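PDB 4P17: RabGAP/TBC protein, which is of unknown function but is a flagellar protein with a TBC domain of the Rab GTPase-activating family and may act on Rab GTPases. Local coordinates for residues 110-115 against 133-138; 115-120 against 150-155; 158-163 against 245-250. One frame throughout, in Å; residues are numbered along the deposited sequence.

Contact 1. Residues 110-115 against 133-138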
ATOM      1  N   ASP A 110     -20.060  -3.847  10.147  1.00 14.26           N
ATOM      2  CA  ASP A 110     -19.433  -2.799   9.331  1.00 18.54           C
ATOM      3  C   ASP A 110     -18.390  -3.441   8.414  1.00 16.80           C
ATOM      4  O   ASP A 110     -18.336  -3.178   7.211  1.00 12.16           O
ATOM      5  CB  ASP A 110     -18.738  -1.736  10.193  1.00 12.80           C
ATOM      6  CG  ASP A 110     -19.682  -0.877  10.973  1.00 26.04           C
ATOM      7  OD1 ASP A 110     -20.893  -0.871  10.725  1.00 19.61           O
ATOM      8  OD2 ASP A 110     -19.171  -0.167  11.856  1.00 31.43           O
ATOM      9  N   ILE A 111     -17.542  -4.281   8.983  1.00 11.55           N
ATOM     10  CA  ILE A 111     -16.597  -5.009   8.142  1.00 16.16           C
ATOM     11  C   ILE A 111     -17.312  -5.727   7.016  1.00 15.38           C
ATOM     12  O   ILE A 111     -16.942  -5.575   5.838  1.00 11.86           O
ATOM     13  CB  ILE A 111     -15.766  -6.029   8.953  1.00 16.53           C
ATOM     14  CG1 ILE A 111     -14.886  -5.300   9.953  1.00 18.43           C
ATOM     15  CG2 ILE A 111     -14.883  -6.825   8.036  1.00 22.54           C
ATOM     16  CD1 ILE A 111     -14.354  -6.182  11.016  1.00 13.99           C
ATOM     17  N   GLU A 112     -18.371  -6.474   7.340  1.00  8.91           N
ATOM     18  CA  GLU A 112     -19.080  -7.219   6.287  1.00 12.27           C
ATOM     19  C   GLU A 112     -19.663  -6.324   5.213  1.00 14.34           C
ATOM     20  O   GLU A 112     -19.530  -6.598   4.033  1.00 18.79           O
ATOM     21  CB  GLU A 112     -20.213  -8.046   6.862  1.00 10.53           C
ATOM     22  CG  GLU A 112     -19.780  -9.204   7.767  1.00 19.02           C
ATOM     23  CD  GLU A 112     -20.955  -9.769   8.568  1.00 19.82           C
ATOM     24  OE1 GLU A 112     -22.087  -9.273   8.384  1.00 26.58           O
ATOM     25  OE2 GLU A 112     -20.746 -10.681   9.404  1.00 22.41           O
ATOM     26  N   THR A 113     -20.337  -5.261   5.623  1.00  9.99           N
ATOM     27  CA  THR A 113     -20.932  -4.334   4.666  1.00  9.91           C
ATOM     28  C   THR A 113     -19.870  -3.631   3.810  1.00  8.43           C
ATOM     29  O   THR A 113     -20.043  -3.463   2.595  1.00 10.62           O
ATOM     30  CB  THR A 113     -21.816  -3.301   5.408  1.00  9.92           C
ATOM     31  OG1 THR A 113     -22.859  -3.995   6.079  1.00  9.94           O
ATOM     32  CG2 THR A 113     -22.418  -2.284   4.446  1.00 13.17           C
ATOM     33  N   ASP A 114     -18.766  -3.215   4.413  1.00 10.03           N
ATOM     34  CA  ASP A 114     -17.712  -2.578   3.612  1.00 13.03           C
ATOM     35  C   ASP A 114     -17.211  -3.526   2.490  1.00 25.82           C
ATOM     36  O   ASP A 114     -16.644  -3.076   1.509  1.00 16.82           O
ATOM     37  CB  ASP A 114     -16.563  -2.114   4.522  1.00 19.34           C
ATOM     38  CG  ASP A 114     -16.951  -0.925   5.444  1.00 20.60           C
ATOM     39  OD1 ASP A 114     -18.128  -0.443   5.453  1.00 17.46           O
ATOM     40  OD2 ASP A 114     -16.075  -0.475   6.206  1.00 24.39           O
ATOM     41  N   SER A 115     -17.476  -4.827   2.605  1.00 26.49           N
ATOM     42  CA  SER A 115     -17.138  -5.787   1.537  1.00 11.44           C
ATOM     43  C   SER A 115     -18.187  -5.942   0.421  1.00 14.16           C
ATOM     44  O   SER A 115     -17.976  -6.695  -0.531  1.00 25.77           O
ATOM     45  CB  SER A 115     -16.873  -7.153   2.162  1.00 32.90           C
ATOM     46  OG  SER A 115     -15.643  -7.149   2.869  1.00 16.93           O
ATOM     47  N   ALA A 133     -12.268 -14.816   4.829  1.00  5.77           N
ATOM     48  CA  ALA A 133     -10.887 -14.627   5.266  1.00  6.52           C
ATOM     49  C   ALA A 133     -10.600 -13.189   5.629  1.00  6.80           C
ATOM     50  O   ALA A 133     -10.038 -12.894   6.672  1.00 10.67           O
ATOM     51  CB  ALA A 133      -9.937 -15.086   4.167  1.00  5.02           C
ATOM     52  N   LEU A 134     -11.049 -12.279   4.780  1.00  4.59           N
ATOM     53  CA  LEU A 134     -10.803 -10.871   4.998  1.00  7.03           C
ATOM     54  C   LEU A 134     -11.534 -10.416   6.254  1.00  6.93           C
ATOM     55  O   LEU A 134     -11.024  -9.647   7.070  1.00  8.41           O
ATOM     56  CB  LEU A 134     -11.239 -10.107   3.759  1.00  5.10           C
ATOM     57  CG  LEU A 134     -11.036  -8.597   3.740  1.00 16.64           C
ATOM     58  CD1 LEU A 134     -10.442  -8.162   2.419  1.00 17.65           C
ATOM     59  CD2 LEU A 134     -12.351  -7.962   3.954  1.00 18.09           C
ATOM     60  N   CYS A 135     -12.731 -10.934   6.437  1.00  9.42           N
ATOM     61  CA  CYS A 135     -13.519 -10.569   7.607  0.63 11.68           C
ATOM     62  C   CYS A 135     -12.857 -11.105   8.877  1.00 14.02           C
ATOM     63  O   CYS A 135     -12.792 -10.407   9.887  1.00 10.61           O
ATOM     64  CB  CYS A 135     -14.952 -11.085   7.482  0.63 11.02           C
ATOM     65  SG  CYS A 135     -15.966 -10.129   6.330  0.63 13.73           S
ATOM     66  N   ARG A 136     -12.358 -12.333   8.823  1.00  8.75           N
ATOM     67  CA  ARG A 136     -11.692 -12.920   9.982  1.00 11.49           C
ATOM     68  C   ARG A 136     -10.515 -12.066  10.435  1.00  6.60           C
ATOM     69  O   ARG A 136     -10.397 -11.720  11.599  1.00  9.87           O
ATOM     70  CB  ARG A 136     -11.227 -14.341   9.670  1.00 11.10           C
ATOM     71  CG  ARG A 136     -12.322 -15.372   9.848  1.00 12.15           C
ATOM     72  CD  ARG A 136     -11.769 -16.808   9.857  1.00 16.82           C
ATOM     73  NE  ARG A 136     -11.075 -17.130   8.623  1.00 16.44           N
ATOM     74  CZ  ARG A 136     -11.660 -17.653   7.550  1.00  9.36           C
ATOM     75  NH1 ARG A 136     -12.960 -17.915   7.539  1.00 15.41           N
ATOM     76  NH2 ARG A 136     -10.943 -17.911   6.473  1.00 18.21           N
ATOM     77  N   VAL A 137      -9.683 -11.646   9.491  1.00  6.18           N
ATOM     78  CA  VAL A 137      -8.515 -10.850   9.869  1.00 10.01           C
ATOM     79  C   VAL A 137      -8.931  -9.537  10.508  1.00 10.51           C
ATOM     80  O   VAL A 137      -8.367  -9.112  11.531  1.00  7.15           O
ATOM     81  CB  VAL A 137      -7.642 -10.578   8.650  1.00  6.52           C
ATOM     82  CG1 VAL A 137      -6.517  -9.571   8.978  1.00  9.39           C
ATOM     83  CG2 VAL A 137      -7.077 -11.878   8.153  1.00 10.27           C
ATOM     84  N   LEU A 138      -9.929  -8.887   9.914  1.00  7.38           N
ATOM     85  CA  LEU A 138     -10.297  -7.560  10.369  1.00  6.61           C
ATOM     86  C   LEU A 138     -11.023  -7.658  11.680  1.00  9.69           C
ATOM     87  O   LEU A 138     -10.773  -6.877  12.578  1.00  7.31           O
ATOM     88  CB  LEU A 138     -11.154  -6.835   9.360  1.00  6.59           C
ATOM     89  CG  LEU A 138     -10.405  -6.370   8.104  1.00  8.71           C
ATOM     90  CD1 LEU A 138     -11.354  -6.128   6.933  1.00 11.62           C
ATOM     91  CD2 LEU A 138      -9.664  -5.100   8.395  1.00  8.84           C
TER
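The IxxDxxR motif of TBC domains, which in canonical RabGAPs carries the arginine finger, begins here with Ile111 and Asp114, and this contact packs its first half against helix 128-144. The motif isoleucine does most of the work. Its CG2 is anti to the backbone N and its CG1 lies beside that N (chi1 -65°), so the two branches part: both lean on Leu138, and CG2 alone of the two also meets Cys135. The longer branch reaches Leu138 with its tip, Ile111 CD1 standing 3.7 Å from Leu138 CB. On the short one, Ile111 CG2 fits between two residues of one helical turn, 3.8 Å from Leu138 CD1 and 3.9 Å from Cys135 SG. The Ile111 and Leu138 side chains cross obliquely.

Within the all-helical TBC fold the two segments run roughly antiparallel but splayed, their axes at 145° and 9.9 Å from each other at closest approach, with Ile111 and Cys135 facing one another along the backbones. Cys135 carries its sulfur beside its own backbone N, and the thiol is grazed from the outer side by the aliphatic part of Glu112: Glu112 CG lies 4.2 Å from Cys135 SG, while the carboxylate continues outward on an extended chain, on the exposed side of the contact. Toward the interior, Ser115 takes over. Ser115 OG sits 3.6 Å from Leu134 CD2, a polar atom against a methyl. Leu134 gets there because CG is anti to the backbone N (chi1 -178°), which throws its branched end nearer the opposing segment than its CB bond would suggest. Tyr150 lies against both Ile111 and Leu138.

Contact 2. Residues 115-120 against 150-155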
ATOM      1  N   SER A 115     -17.476  -4.827   2.605  1.00 26.49           N
ATOM      2  CA  SER A 115     -17.138  -5.787   1.537  1.00 11.44           C
ATOM      3  C   SER A 115     -18.187  -5.942   0.421  1.00 14.16           C
ATOM      4  O   SER A 115     -17.976  -6.695  -0.531  1.00 25.77           O
ATOM      5  CB  SER A 115     -16.873  -7.153   2.162  1.00 32.90           C
ATOM      6  OG  SER A 115     -15.643  -7.149   2.869  1.00 16.93           O
ATOM      7  N   THR A 116     -19.306  -5.254   0.507  1.00 17.63           N
ATOM      8  CA  THR A 116     -20.265  -5.333  -0.564  1.00 20.15           C
ATOM      9  C   THR A 116     -19.920  -4.317  -1.657  1.00 36.16           C
ATOM     10  O   THR A 116     -20.642  -4.194  -2.639  1.00 20.67           O
ATOM     11  CB  THR A 116     -21.677  -5.115  -0.055  1.00 28.93           C
ATOM     12  OG1 THR A 116     -21.808  -3.773   0.427  1.00 19.14           O
ATOM     13  CG2 THR A 116     -21.986  -6.133   1.071  1.00 14.84           C
ATOM     14  N   HIS A 117     -18.811  -3.595  -1.522  1.00 28.48           N
ATOM     15  CA  HIS A 117     -18.428  -2.704  -2.625  1.00 34.55           C
ATOM     16  C   HIS A 117     -16.912  -2.590  -2.846  1.00 37.94           C
ATOM     17  O   HIS A 117     -16.451  -1.922  -3.787  1.00 35.74           O
ATOM     18  CB  HIS A 117     -19.083  -1.315  -2.427  1.00 19.44           C
ATOM     19  CG  HIS A 117     -18.868  -0.701  -1.081  1.00 22.12           C
ATOM     20  ND1 HIS A 117     -19.756  -0.863  -0.040  1.00 28.48           N
ATOM     21  CD2 HIS A 117     -17.900   0.129  -0.628  1.00 20.44           C
ATOM     22  CE1 HIS A 117     -19.328  -0.181   1.009  1.00 30.81           C
ATOM     23  NE2 HIS A 117     -18.204   0.429   0.679  1.00 37.51           N
ATOM     24  N   THR A 118     -16.139  -3.274  -2.015  1.00 25.50           N
ATOM     25  CA  THR A 118     -14.715  -3.435  -2.281  1.00 25.35           C
ATOM     26  C   THR A 118     -14.499  -4.670  -3.164  1.00 27.41           C
ATOM     27  O   THR A 118     -15.366  -5.544  -3.224  1.00 33.43           O
ATOM     28  CB  THR A 118     -13.917  -3.595  -0.989  1.00 30.36           C
ATOM     29  OG1 THR A 118     -14.446  -4.697  -0.262  1.00 23.71           O
ATOM     30  CG2 THR A 118     -14.004  -2.334  -0.123  1.00 29.00           C
ATOM     31  N   PHE A 119     -13.346  -4.739  -3.827  1.00 22.90           N
ATOM     32  CA  PHE A 119     -12.988  -5.861  -4.723  1.00 27.51           C
ATOM     33  C   PHE A 119     -14.143  -6.523  -5.440  1.00 24.79           C
ATOM     34  O   PHE A 119     -14.381  -7.719  -5.281  1.00 32.23           O
ATOM     35  CB  PHE A 119     -12.239  -6.926  -3.944  1.00 39.03           C
ATOM     36  CG  PHE A 119     -11.021  -6.406  -3.316  1.00 25.62           C
ATOM     37  CD1 PHE A 119     -10.049  -5.840  -4.106  1.00 20.84           C
ATOM     38  CD2 PHE A 119     -10.867  -6.411  -1.944  1.00 26.98           C
ATOM     39  CE1 PHE A 119      -8.926  -5.329  -3.562  1.00 22.46           C
ATOM     40  CE2 PHE A 119      -9.728  -5.879  -1.384  1.00 27.27           C
ATOM     41  CZ  PHE A 119      -8.752  -5.343  -2.218  1.00 17.20           C
ATOM     42  N   PRO A 120     -14.860  -5.750  -6.247  1.00 29.09           N
ATOM     43  CA  PRO A 120     -15.933  -6.398  -6.998  1.00 30.66           C
ATOM     44  C   PRO A 120     -15.392  -7.478  -7.938  1.00 29.05           C
ATOM     45  O   PRO A 120     -16.047  -8.499  -8.120  1.00 25.66           O
ATOM     46  CB  PRO A 120     -16.555  -5.245  -7.784  1.00 40.30           C
ATOM     47  CG  PRO A 120     -15.424  -4.267  -7.964  1.00 42.46           C
ATOM     48  CD  PRO A 120     -14.607  -4.370  -6.697  1.00 46.50           C
ATOM     49  N   TYR A 150     -11.850  -0.913  13.933  1.00 15.61           N
ATOM     50  CA  TYR A 150     -11.863  -1.076  12.486  1.00 12.66           C
ATOM     51  C   TYR A 150     -12.241   0.264  11.870  1.00 20.69           C
ATOM     52  O   TYR A 150     -13.040   1.001  12.460  1.00 19.04           O
ATOM     53  CB  TYR A 150     -12.851  -2.189  12.058  1.00 18.30           C
ATOM     54  CG  TYR A 150     -13.204  -2.208  10.577  1.00  9.38           C
ATOM     55  CD1 TYR A 150     -12.352  -2.779   9.649  1.00 11.55           C
ATOM     56  CD2 TYR A 150     -14.404  -1.676  10.113  1.00 16.96           C
ATOM     57  CE1 TYR A 150     -12.653  -2.813   8.293  1.00 11.61           C
ATOM     58  CE2 TYR A 150     -14.719  -1.705   8.751  1.00 13.34           C
ATOM     59  CZ  TYR A 150     -13.851  -2.273   7.851  1.00 14.08           C
ATOM     60  OH  TYR A 150     -14.145  -2.294   6.506  1.00  9.63           O
ATOM     61  N   VAL A 151     -11.637   0.582  10.716  1.00 17.72           N
ATOM     62  CA  VAL A 151     -12.092   1.662   9.833  1.00 20.17           C
ATOM     63  C   VAL A 151     -12.002   1.193   8.384  1.00 12.43           C
ATOM     64  O   VAL A 151     -11.222   0.337   8.059  1.00 14.55           O
ATOM     65  CB  VAL A 151     -11.275   2.985  10.010  1.00 16.77           C
ATOM     66  CG1 VAL A 151     -11.483   3.557  11.404  1.00 16.07           C
ATOM     67  CG2 VAL A 151      -9.784   2.775   9.689  1.00 13.09           C
ATOM     68  N   ARG A 152     -12.813   1.783   7.514  1.00 12.15           N
ATOM     69  CA  ARG A 152     -13.041   1.289   6.169  1.00 16.50           C
ATOM     70  C   ARG A 152     -11.733   1.113   5.372  1.00  8.39           C
ATOM     71  O   ARG A 152     -11.523   0.111   4.693  1.00  9.26           O
ATOM     72  CB  ARG A 152     -13.983   2.275   5.470  1.00 19.08           C
ATOM     73  CG  ARG A 152     -14.249   2.041   4.025  1.00 23.48           C
ATOM     74  CD  ARG A 152     -15.330   3.047   3.623  1.00 30.66           C
ATOM     75  NE  ARG A 152     -15.465   3.227   2.183  1.00 72.07           N
ATOM     76  CZ  ARG A 152     -15.979   4.316   1.612  1.00 83.95           C
ATOM     77  NH1 ARG A 152     -16.401   5.332   2.360  1.00 67.14           N
ATOM     78  NH2 ARG A 152     -16.066   4.397   0.290  1.00 75.75           N
ATOM     79  N   ALA A 153     -10.827   2.083   5.538  1.00 11.69           N
ATOM     80  CA  ALA A 153      -9.511   2.052   4.917  1.00  7.93           C
ATOM     81  C   ALA A 153      -8.846   0.683   5.057  1.00  9.41           C
ATOM     82  O   ALA A 153      -8.185   0.208   4.158  1.00 12.79           O
ATOM     83  CB  ALA A 153      -8.610   3.148   5.551  1.00  7.17           C
ATOM     84  N   MET A 154      -9.020   0.062   6.210  1.00 13.70           N
ATOM     85  CA  MET A 154      -8.331  -1.188   6.496  1.00 11.80           C
ATOM     86  C   MET A 154      -8.880  -2.343   5.648  1.00  9.19           C
ATOM     87  O   MET A 154      -8.223  -3.350   5.475  1.00  8.25           O
ATOM     88  CB  MET A 154      -8.427  -1.503   7.992  1.00 11.96           C
ATOM     89  CG  MET A 154      -7.671  -0.511   8.904  1.00 18.47           C
ATOM     90  SD  MET A 154      -8.324  -0.478  10.609  1.00 21.35           S
ATOM     91  CE  MET A 154      -7.744  -2.073  11.201  1.00 16.43           C
ATOM     92  N   ASN A 155     -10.076  -2.198   5.089  1.00  7.87           N
ATOM     93  CA  ASN A 155     -10.651  -3.296   4.311  1.00 10.58           C
ATOM     94  C   ASN A 155      -9.806  -3.599   3.087  1.00  7.76           C
ATOM     95  O   ASN A 155      -9.324  -4.715   2.918  1.00  7.65           O
ATOM     96  CB  ASN A 155     -12.098  -2.983   3.904  1.00 11.34           C
ATOM     97  CG  ASN A 155     -12.851  -4.217   3.456  1.00  8.89           C
ATOM     98  OD1 ASN A 155     -12.594  -4.764   2.380  1.00 29.88           O
ATOM     99  ND2 ASN A 155     -13.814  -4.625   4.244  1.00 14.31           N
TER
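His117 and Arg152 approach each other at about a right angle where two signature motifs of the TBC domain meet. By sequence, His117 stands at the arginine position of IxxDxxR and Arg152 at the glutamine position of YxQ, the two catalytic fingers of canonical RabGAPs, so the usual dual-finger chemistry is probably absent. The imidazole ring and the guanidinium group are turned 82° apart, with Arg152 NE near the plane of the ring at its edge, 4.2 Å from His117 NE2. No hydrogen bond joins them; a protonated histidine would probably feel repulsion from the arginine. Arg152 reaches this point on a chain extended from CG to NE.

Further into the protein the buried Asn155 amide faces Ser115 and Thr118. Its CG is anti to the backbone N (chi1 -164°), sending the amide across to the loop. Asn155 ND2 points one N-H almost straight at Ser115 OG, at 168°, although the bond is weak at 3.4 Å. The other N-H goes to Tyr150 OH, 3.3 Å from Asn155 ND2 and in the amide plane. On the other side of the amide, Asn155 OD1 lies 3.2 Å from Thr118 OG1, a hydroxyl that also meets Asp114 O. An alanine in place of Asn155 would remove the amide, with its bond to Tyr150 OH, its weak one to Ser115 and its close approach to Thr118, and would probably loosen the loop that carries His117 against helix 153-164. Helix 128-144 holds the loop too, Arg131 NH2 hydrogen-bonding to Thr118 O and Phe119 O. Beyond Thr118, the Phe119 ring turns its edge to the backbone of helix 153-164, Phe119 CE2 4.5 Å from Asn155 O.

Contact 3. Residues 158-163 against 245-250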
ATOM      1  N   VAL A 158      -6.158  -4.910   3.914  1.00  7.99           N
ATOM      2  CA  VAL A 158      -6.010  -6.295   4.278  1.00  1.82           C
ATOM      3  C   VAL A 158      -6.298  -7.194   3.085  1.00  4.59           C
ATOM      4  O   VAL A 158      -5.709  -8.276   2.959  1.00  6.87           O
ATOM      5  CB  VAL A 158      -6.918  -6.656   5.466  1.00  5.97           C
ATOM      6  CG1 VAL A 158      -7.016  -8.190   5.620  1.00 12.17           C
ATOM      7  CG2 VAL A 158      -6.395  -6.012   6.686  1.00  4.41           C
ATOM      8  N   GLY A 159      -7.175  -6.732   2.192  1.00  7.39           N
ATOM      9  CA  GLY A 159      -7.476  -7.460   0.981  1.00  6.00           C
ATOM     10  C   GLY A 159      -6.223  -7.605   0.140  1.00  6.24           C
ATOM     11  O   GLY A 159      -5.903  -8.681  -0.342  1.00  7.15           O
ATOM     12  N   LEU A 160      -5.477  -6.519  -0.030  1.00  8.62           N
ATOM     13  CA  LEU A 160      -4.263  -6.622  -0.818  1.00  2.39           C
ATOM     14  C   LEU A 160      -3.197  -7.355  -0.053  1.00  5.82           C
ATOM     15  O   LEU A 160      -2.401  -8.052  -0.650  1.00  8.26           O
ATOM     16  CB  LEU A 160      -3.769  -5.236  -1.268  1.00  8.33           C
ATOM     17  CG  LEU A 160      -3.647  -5.010  -2.774  1.00 16.06           C
ATOM     18  CD1 LEU A 160      -4.921  -5.313  -3.507  1.00 21.36           C
ATOM     19  CD2 LEU A 160      -3.262  -3.537  -3.000  1.00 10.84           C
ATOM     20  N   MET A 161      -3.175  -7.226   1.275  1.00  4.93           N
ATOM     21  CA  MET A 161      -2.232  -8.005   2.052  1.00  9.71           C
ATOM     22  C   MET A 161      -2.489  -9.502   1.857  1.00  7.75           C
ATOM     23  O   MET A 161      -1.552 -10.268   1.617  1.00 10.26           O
ATOM     24  CB  MET A 161      -2.319  -7.651   3.529  1.00  4.00           C
ATOM     25  CG  MET A 161      -1.698  -6.338   3.900  1.00  3.66           C
ATOM     26  SD  MET A 161      -1.841  -6.235   5.700  1.00  7.84           S
ATOM     27  CE  MET A 161      -1.074  -4.629   5.998  1.00  9.99           C
ATOM     28  N   LEU A 162      -3.757  -9.903   1.934  1.00  8.74           N
ATOM     29  CA  LEU A 162      -4.096 -11.317   1.722  1.00  7.90           C
ATOM     30  C   LEU A 162      -3.587 -11.829   0.365  1.00  7.48           C
ATOM     31  O   LEU A 162      -2.972 -12.879   0.278  1.00  7.36           O
ATOM     32  CB  LEU A 162      -5.602 -11.534   1.861  1.00  7.00           C
ATOM     33  CG  LEU A 162      -6.162 -11.513   3.290  1.00 12.60           C
ATOM     34  CD1 LEU A 162      -7.685 -11.521   3.245  1.00  7.14           C
ATOM     35  CD2 LEU A 162      -5.632 -12.669   4.145  1.00  9.32           C
ATOM     36  N   VAL A 163      -3.808 -11.056  -0.687  0.57  5.92           N
ATOM     37  CA  VAL A 163      -3.410 -11.506  -2.008  0.57  7.85           C
ATOM     38  C   VAL A 163      -1.881 -11.545  -2.147  0.57  8.64           C
ATOM     39  O   VAL A 163      -1.338 -12.482  -2.735  0.57  9.28           O
ATOM     40  CB  VAL A 163      -4.036 -10.617  -3.105  0.57  9.57           C
ATOM     41  CG1 VAL A 163      -3.515 -10.994  -4.437  0.57 11.95           C
ATOM     42  CG2 VAL A 163      -5.567 -10.756  -3.111  0.57  7.36           C
ATOM     43  N   THR A 245       1.758  -1.912  -8.609  1.00  6.73           N
ATOM     44  CA  THR A 245       2.384  -0.620  -8.334  1.00  2.78           C
ATOM     45  C   THR A 245       2.262  -0.348  -6.835  1.00  8.81           C
ATOM     46  O   THR A 245       3.219   0.108  -6.192  1.00  7.20           O
ATOM     47  CB  THR A 245       1.739   0.461  -9.153  1.00  7.33           C
ATOM     48  OG1 THR A 245       1.909   0.106 -10.525  1.00  6.74           O
ATOM     49  CG2 THR A 245       2.359   1.779  -8.916  1.00  6.00           C
ATOM     50  N   VAL A 246       1.083  -0.641  -6.287  1.00  6.85           N
ATOM     51  CA  VAL A 246       0.862  -0.488  -4.849  1.00  6.55           C
ATOM     52  C   VAL A 246       1.928  -1.260  -4.066  1.00  3.21           C
ATOM     53  O   VAL A 246       2.514  -0.722  -3.116  1.00  5.52           O
ATOM     54  CB  VAL A 246      -0.531  -0.990  -4.407  1.00  4.66           C
ATOM     55  CG1 VAL A 246      -0.690  -0.889  -2.885  1.00  9.66           C
ATOM     56  CG2 VAL A 246      -1.654  -0.228  -5.071  1.00  6.10           C
ATOM     57  N   MET A 247       2.191  -2.505  -4.458  1.00  5.79           N
ATOM     58  CA  MET A 247       3.087  -3.358  -3.663  1.00  9.09           C
ATOM     59  C   MET A 247       4.502  -2.813  -3.647  1.00  7.02           C
ATOM     60  O   MET A 247       5.238  -3.012  -2.681  1.00  4.02           O
ATOM     61  CB  MET A 247       3.127  -4.798  -4.188  1.00  5.95           C
ATOM     62  CG  MET A 247       1.806  -5.419  -4.416  1.00 14.99           C
ATOM     63  SD  MET A 247       0.890  -5.593  -2.911  1.00 12.70           S
ATOM     64  CE  MET A 247      -0.512  -6.505  -3.602  1.00 18.50           C
ATOM     65  N   ARG A 248       4.901  -2.098  -4.696  1.00  8.30           N
ATOM     66  CA  ARG A 248       6.215  -1.479  -4.660  1.00  3.65           C
ATOM     67  C   ARG A 248       6.277  -0.348  -3.646  1.00  5.46           C
ATOM     68  O   ARG A 248       7.302  -0.151  -2.956  1.00  7.75           O
ATOM     69  CB  ARG A 248       6.596  -0.952  -6.035  1.00  7.43           C
ATOM     70  CG  ARG A 248       7.007  -2.033  -7.000  1.00  7.59           C
ATOM     71  CD  ARG A 248       8.416  -2.541  -6.718  1.00  9.24           C
ATOM     72  NE  ARG A 248       9.412  -1.473  -6.756  1.00  8.06           N
ATOM     73  CZ  ARG A 248       9.939  -0.991  -7.883  1.00  7.42           C
ATOM     74  NH1 ARG A 248       9.591  -1.508  -9.065  1.00  6.64           N
ATOM     75  NH2 ARG A 248      10.830  -0.016  -7.829  1.00  8.17           N
ATOM     76  N   THR A 249       5.194   0.399  -3.516  1.00  1.37           N
ATOM     77  CA  THR A 249       5.136   1.404  -2.446  1.00  3.70           C
ATOM     78  C   THR A 249       5.223   0.705  -1.075  1.00  4.81           C
ATOM     79  O   THR A 249       5.897   1.175  -0.137  1.00  5.53           O
ATOM     80  CB  THR A 249       3.870   2.302  -2.498  1.00  6.03           C
ATOM     81  OG1 THR A 249       2.719   1.614  -2.006  1.00  6.12           O
ATOM     82  CG2 THR A 249       3.589   2.830  -3.904  1.00  4.56           C
ATOM     83  N   TRP A 250       4.572  -0.437  -0.979  1.00  3.07           N
ATOM     84  CA  TRP A 250       4.537  -1.178   0.280  1.00  6.30           C
ATOM     85  C   TRP A 250       5.894  -1.786   0.613  1.00  5.78           C
ATOM     86  O   TRP A 250       6.315  -1.808   1.799  1.00  4.32           O
ATOM     87  CB  TRP A 250       3.462  -2.265   0.201  1.00  7.83           C
ATOM     88  CG  TRP A 250       2.023  -1.736   0.308  1.00  6.40           C
ATOM     89  CD1 TRP A 250       1.593  -0.404   0.202  1.00  4.58           C
ATOM     90  CD2 TRP A 250       0.844  -2.519   0.552  1.00  5.87           C
ATOM     91  NE1 TRP A 250       0.220  -0.352   0.383  1.00  7.99           N
ATOM     92  CE2 TRP A 250      -0.259  -1.631   0.580  1.00  6.60           C
ATOM     93  CE3 TRP A 250       0.615  -3.894   0.763  1.00  5.28           C
ATOM     94  CZ2 TRP A 250      -1.582  -2.074   0.802  1.00  6.74           C
ATOM     95  CZ3 TRP A 250      -0.716  -4.328   0.978  1.00  5.39           C
ATOM     96  CH2 TRP A 250      -1.782  -3.414   1.003  1.00  4.45           C
TER
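Leu160 has a chi1 of -121°, well away from a staggered position, and the rotation carries CG and CD2 to Met247 and Val246, while CB, fixed by the backbone, meets Trp250. Met247 answers with a bend at chi2 (-64°) that brings its CE back to the interface, and Trp250 has CG beside the backbone N, its six-membered ring directed at helix 153-164. Val246, Met247 and Trp250 gather round Leu160. Leu160 CB lies 3.5 Å from Trp250 CH2. Leu160 CG is 3.6 Å from Met247 CE. The branch end Leu160 CD2 touches Val246 CG1 at 3.7 Å, each of the aliphatic pairs crossing obliquely.

Met161, the next residue along, runs at about a right angle to the indole on an extended chain and places Met161 CG 3.7 Å from Trp250 CZ3. Its backbone N lies in the indole plane at the edge of the ring. One face of the same indole is touched near its rim from within its own helix, Val246 CG1 lying 3.4 Å above the Trp250 ring plane, so Val246 packs against both Leu160 and Trp250.

The segments cross almost perpendicularly (signed angle -92°), joining helix 153-164 to helix 243-256 in the middle of the TBC helical bundle. Helix 73-80 adds Trp77 against Met247, and helix 169-183 adds Leu175 and Leu179 against Met161. Trp250 NE1 is satisfied by Leu236 O, leaving the carbon end of the ring for the interface. All five touching residues are buried, and the crossing is held by apolar packing, with no hydrogen bond across it.

Contacts 1 and 2 form one cluster, with centres about 7 Å apart and Ser115 in both; Asp114 OD2 and Tyr150 OH, 2.7 Å apart, tie the two signature motifs together by a probable hydrogen bond. Contact 3 lies deeper, its centre about 14 Å from that of contact 2 and about 17 Å from that of contact 1. Helix 153-164 connects them: Gly159 on it receives both Leu134 CD1 of contact 1, 3.4 Å from Gly159 CA, and Phe119 CE2 of contact 2, 3.6 Å from Gly159 CA. His117 and Arg152, at the positions of the canonical catalytic fingers, are exposed, whereas the touching residues of contact 3 are all buried.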